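Local coordinates for protein nonribosomal peptide synthase (Streptomyces sp. MJ635-86F5, PDB 5JJP) that adenylates an aliphatic beta-amino acid with ATP, probably to activate it for nonribosomal peptide assembly, at residues 35-49 / 239-251. Sequence-based numbering, arbitrary orientation.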
loop_
_atom_site.group_PDB
_atom_site.type_symbol
_atom_site.label_atom_id
_atom_site.label_comp_id
_atom_site.label_asym_id
_atom_site.label_seq_id
_atom_site.Cartn_x
_atom_site.Cartn_y
_atom_site.Cartn_z
ATOM N N LEU A 35 2.559 -8.663 9.176
ATOM C CA LEU A 35 2.298 -7.271 9.523
ATOM C C LEU A 35 2.214 -7.067 11.040
ATOM O O LEU A 35 2.411 -5.972 11.497
ATOM C CB LEU A 35 1.033 -6.751 8.869
ATOM C CG LEU A 35 1.021 -6.724 7.325
ATOM C CD1 LEU A 35 -0.197 -5.962 6.837
ATOM C CD2 LEU A 35 2.272 -6.114 6.740
ATOM N N LEU A 36 1.920 -8.133 11.793
ATOM C CA LEU A 36 1.671 -8.029 13.217
ATOM C C LEU A 36 2.787 -8.593 14.068
ATOM O O LEU A 36 2.718 -8.463 15.264
ATOM C CB LEU A 36 0.341 -8.726 13.590
ATOM C CG LEU A 36 -0.826 -7.890 13.092
ATOM C CD1 LEU A 36 -2.050 -8.713 13.135
ATOM C CD2 LEU A 36 -1.038 -6.673 13.947
ATOM N N ALA A 37 3.823 -9.137 13.443
ATOM C CA ALA A 37 4.889 -9.745 14.197
ATOM C C ALA A 37 5.628 -8.770 15.124
ATOM O O ALA A 37 5.705 -9.011 16.301
ATOM C CB ALA A 37 5.874 -10.424 13.275
ATOM N N ALA A 38 6.069 -7.635 14.612
ATOM C CA ALA A 38 6.776 -6.657 15.442
ATOM C C ALA A 38 5.955 -6.191 16.634
ATOM O O ALA A 38 6.500 -5.938 17.716
ATOM C CB ALA A 38 7.225 -5.443 14.629
ATOM N N GLY A 39 4.659 -6.089 16.436
ATOM C CA GLY A 39 3.780 -5.630 17.477
ATOM C C GLY A 39 3.611 -6.591 18.635
ATOM O O GLY A 39 3.207 -6.194 19.703
ATOM N N LYS A 40 3.892 -7.858 18.418
ATOM C CA LYS A 40 3.916 -8.811 19.518
ATOM C C LYS A 40 4.751 -8.337 20.732
ATOM O O LYS A 40 4.469 -8.705 21.863
ATOM C CB LYS A 40 4.512 -10.135 19.061
ATOM C CG LYS A 40 3.739 -10.902 17.998
ATOM C CD LYS A 40 2.302 -11.096 18.413
ATOM C CE LYS A 40 1.570 -12.028 17.468
ATOM N NZ LYS A 40 0.171 -12.087 17.939
ATOM N N ALA A 41 5.812 -7.573 20.491
ATOM C CA ALA A 41 6.638 -7.093 21.561
ATOM C C ALA A 41 5.957 -5.950 22.328
ATOM O O ALA A 41 6.386 -5.613 23.442
ATOM C CB ALA A 41 7.986 -6.644 20.994
ATOM N N THR A 42 4.921 -5.351 21.724
ATOM C CA THR A 42 4.255 -4.163 22.275
ATOM C C THR A 42 2.758 -4.267 22.088
ATOM O O THR A 42 2.142 -3.386 21.472
ATOM C CB THR A 42 4.750 -2.837 21.607
ATOM O OG1 THR A 42 4.490 -2.845 20.184
ATOM C CG2 THR A 42 6.267 -2.619 21.844
ATOM N N PRO A 43 2.140 -5.328 22.664
ATOM C CA PRO A 43 0.693 -5.525 22.476
ATOM C C PRO A 43 -0.191 -4.359 22.868
ATOM O O PRO A 43 -1.269 -4.184 22.298
ATOM C CB PRO A 43 0.357 -6.743 23.353
ATOM C CG PRO A 43 1.639 -7.213 23.941
ATOM C CD PRO A 43 2.652 -6.123 23.797
ATOM N N ASP A 44 0.224 -3.571 23.841
ATOM C CA ASP A 44 -0.697 -2.551 24.322
ATOM C C ASP A 44 -0.414 -1.185 23.753
ATOM O O ASP A 44 -1.168 -0.269 23.999
ATOM C CB ASP A 44 -0.683 -2.521 25.851
ATOM C CG ASP A 44 -1.213 -3.829 26.466
ATOM O OD1 ASP A 44 -2.282 -4.340 26.039
ATOM O OD2 ASP A 44 -0.565 -4.316 27.414
ATOM N N LYS A 45 0.662 -1.050 22.990
ATOM C CA LYS A 45 0.926 0.160 22.205
ATOM C C LYS A 45 -0.188 0.409 21.202
ATOM O O LYS A 45 -0.770 -0.535 20.684
ATOM C CB LYS A 45 2.237 -0.011 21.434
ATOM C CG LYS A 45 2.580 1.081 20.429
ATOM C CD LYS A 45 3.828 0.696 19.659
ATOM C CE LYS A 45 4.711 1.881 19.248
ATOM N NZ LYS A 45 4.223 2.874 18.271
ATOM N N PRO A 46 -0.486 1.685 20.903
ATOM C CA PRO A 46 -1.436 2.010 19.855
ATOM C C PRO A 46 -0.956 1.596 18.444
ATOM O O PRO A 46 0.123 1.963 18.032
ATOM C CB PRO A 46 -1.574 3.531 19.950
ATOM C CG PRO A 46 -1.110 3.871 21.336
ATOM C CD PRO A 46 -0.036 2.879 21.637
ATOM N N ALA A 47 -1.807 0.875 17.722
ATOM C CA ALA A 47 -1.542 0.402 16.359
ATOM C C ALA A 47 -2.162 1.355 15.398
ATOM O O ALA A 47 -1.549 1.736 14.409
ATOM C CB ALA A 47 -2.146 -0.984 16.171
ATOM N N ILE A 48 -3.396 1.728 15.704
ATOM C CA ILE A 48 -4.173 2.705 14.960
ATOM C C ILE A 48 -4.740 3.773 15.872
ATOM O O ILE A 48 -5.385 3.475 16.852
ATOM C CB ILE A 48 -5.351 2.040 14.247
ATOM C CG1 ILE A 48 -4.845 1.374 12.974
ATOM C CG2 ILE A 48 -6.168 2.998 13.446
ATOM C CD1 ILE A 48 -4.457 -0.030 12.975
ATOM N N VAL A 49 -4.640 5.010 15.416
ATOM C CA VAL A 49 -5.281 6.132 16.043
ATOM C C VAL A 49 -6.343 6.687 15.099
ATOM O O VAL A 49 -6.098 6.797 13.909
ATOM C CB VAL A 49 -4.220 7.216 16.360
ATOM C CG1 VAL A 49 -4.871 8.457 16.892
ATOM C CG2 VAL A 49 -3.223 6.678 17.374
ATOM N N ALA A 239 0.212 -0.811 6.183
ATOM C CA ALA A 239 0.892 -2.132 6.332
ATOM C C ALA A 239 2.316 -1.991 6.760
ATOM O O ALA A 239 2.771 -2.681 7.639
ATOM C CB ALA A 239 0.830 -2.954 5.057
ATOM N N LEU A 240 3.016 -1.068 6.135
ATOM C CA LEU A 240 4.404 -0.908 6.456
ATOM C C LEU A 240 4.549 -0.333 7.887
ATOM O O LEU A 240 5.459 -0.697 8.597
ATOM C CB LEU A 240 5.073 -0.009 5.442
ATOM C CG LEU A 240 6.522 0.360 5.771
ATOM C CD1 LEU A 240 7.435 -0.857 5.776
ATOM C CD2 LEU A 240 7.027 1.424 4.828
ATOM N N THR A 241 3.657 0.583 8.258
ATOM C CA THR A 241 3.682 1.199 9.539
ATOM C C THR A 241 3.511 0.114 10.635
ATOM O O THR A 241 4.257 0.092 11.599
ATOM C CB THR A 241 2.580 2.254 9.660
ATOM O OG1 THR A 241 2.826 3.337 8.751
ATOM C CG2 THR A 241 2.501 2.792 11.132
ATOM N N LEU A 242 2.517 -0.756 10.467
ATOM C CA LEU A 242 2.263 -1.823 11.390
ATOM C C LEU A 242 3.414 -2.795 11.425
ATOM O O LEU A 242 3.853 -3.214 12.512
ATOM C CB LEU A 242 0.969 -2.577 11.029
ATOM C CG LEU A 242 -0.339 -1.825 11.195
ATOM C CD1 LEU A 242 -1.472 -2.621 10.643
ATOM C CD2 LEU A 242 -0.591 -1.561 12.671
ATOM N N ALA A 243 3.874 -3.194 10.238
ATOM C CA ALA A 243 4.988 -4.123 10.127
ATOM C C ALA A 243 6.213 -3.619 10.873
ATOM O O ALA A 243 7.073 -4.419 11.319
ATOM C CB ALA A 243 5.332 -4.391 8.668
ATOM N N SER A 244 6.356 -2.307 10.936
ATOM C CA SER A 244 7.519 -1.690 11.574
ATOM C C SER A 244 7.271 -1.456 13.046
ATOM O O SER A 244 8.163 -1.026 13.764
ATOM C CB SER A 244 7.843 -0.358 10.928
ATOM O OG SER A 244 8.083 -0.472 9.551
ATOM N N GLY A 245 6.069 -1.797 13.512
ATOM C CA GLY A 245 5.718 -1.798 14.920
ATOM C C GLY A 245 5.353 -0.412 15.364
ATOM O O GLY A 245 5.444 -0.135 16.580
ATOM N N ALA A 246 4.974 0.459 14.414
ATOM C CA ALA A 246 4.699 1.852 14.741
ATOM C C ALA A 246 3.206 2.089 14.909
ATOM O O ALA A 246 2.488 1.170 15.140
ATOM C CB ALA A 246 5.295 2.774 13.649
ATOM N N THR A 247 2.755 3.336 14.769
ATOM C CA THR A 247 1.356 3.697 14.983
ATOM C C THR A 247 0.787 4.376 13.728
ATOM O O THR A 247 1.314 5.406 13.291
ATOM C CB THR A 247 1.191 4.682 16.154
ATOM O OG1 THR A 247 1.689 4.100 17.376
ATOM C CG2 THR A 247 -0.242 4.990 16.361
ATOM N N ALA A 248 -0.263 3.799 13.163
ATOM C CA ALA A 248 -0.801 4.290 11.911
ATOM C C ALA A 248 -2.012 5.196 12.177
ATOM O O ALA A 248 -2.865 4.878 12.970
ATOM C CB ALA A 248 -1.241 3.122 11.047
ATOM N N VAL A 249 -2.027 6.355 11.542
ATOM C CA VAL A 249 -3.071 7.354 11.737
ATOM C C VAL A 249 -3.642 7.758 10.362
ATOM O O VAL A 249 -3.184 8.713 9.745
ATOM C CB VAL A 249 -2.514 8.601 12.434
ATOM C CG1 VAL A 249 -3.665 9.474 12.911
ATOM C CG2 VAL A 249 -1.585 8.220 13.594
ATOM N N PRO A 250 -4.638 7.039 9.885
ATOM C CA PRO A 250 -5.289 7.415 8.663
ATOM C C PRO A 250 -5.872 8.793 8.835
ATOM O O PRO A 250 -6.448 9.074 9.883
ATOM C CB PRO A 250 -6.428 6.407 8.555
ATOM C CG PRO A 250 -5.974 5.234 9.356
ATOM C CD PRO A 250 -5.250 5.844 10.498
ATOM N N VAL A 251 -5.730 9.662 7.852
ATOM C CA VAL A 251 -6.265 11.002 7.991
ATOM C C VAL A 251 -7.671 11.035 7.338
ATOM O O VAL A 251 -7.785 10.987 6.144
ATOM C CB VAL A 251 -5.342 12.015 7.286
ATOM C CG1 VAL A 251 -5.871 13.426 7.458
ATOM C CG2 VAL A 251 -3.932 11.922 7.817
HETATM O O HOH W 1 3.540 -5.419 13.827
HETATM O O HOH W 2 6.441 -7.057 11.633
HETATM O O HOH W 3 6.530 -1.474 18.497
#
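Thr247 comes up against Pro46 first with its CB, 3.5 Å from Pro46 O. One branch, OG1, stands beside its own backbone N (chi1 -60°) and gives its proton to Pro46 O at 2.7 Å, tilted 29° from the carbonyl plane. Thr247 OG1 in turn accepts from Lys45 NZ at 3.0 Å. The other branch, CG2, meets Val49 CG2 at 3.6 Å. Lys45 reaches across with CE against Gly245 O, its chain bent at the last two torsions, and its ammonium also bonds Pro219 O. A valine in place of Thr247 would probably leave Pro46 O without its donor and Lys45 with one acceptor fewer. Next door the backbones take over: Ala248 N bonds Ala47 O at 2.7 Å and Val49 N returns to Ala248 O, a single parallel bridge between Ile48 and Ala248. At the helical end, Leu35 CD1 packs on Ala239 CB, and a water links Leu35 O, Gly39 N and Leu242 O. The contact thus joins strand 46-51, at its classic bulge opposite Val60, to edge strand 247-250 of the six-stranded sheet, and helix 31-37 to helix 232-243, which closes in a Schellman motif at Gly245, with helices 62-77 and 95-107 packed against Ile48.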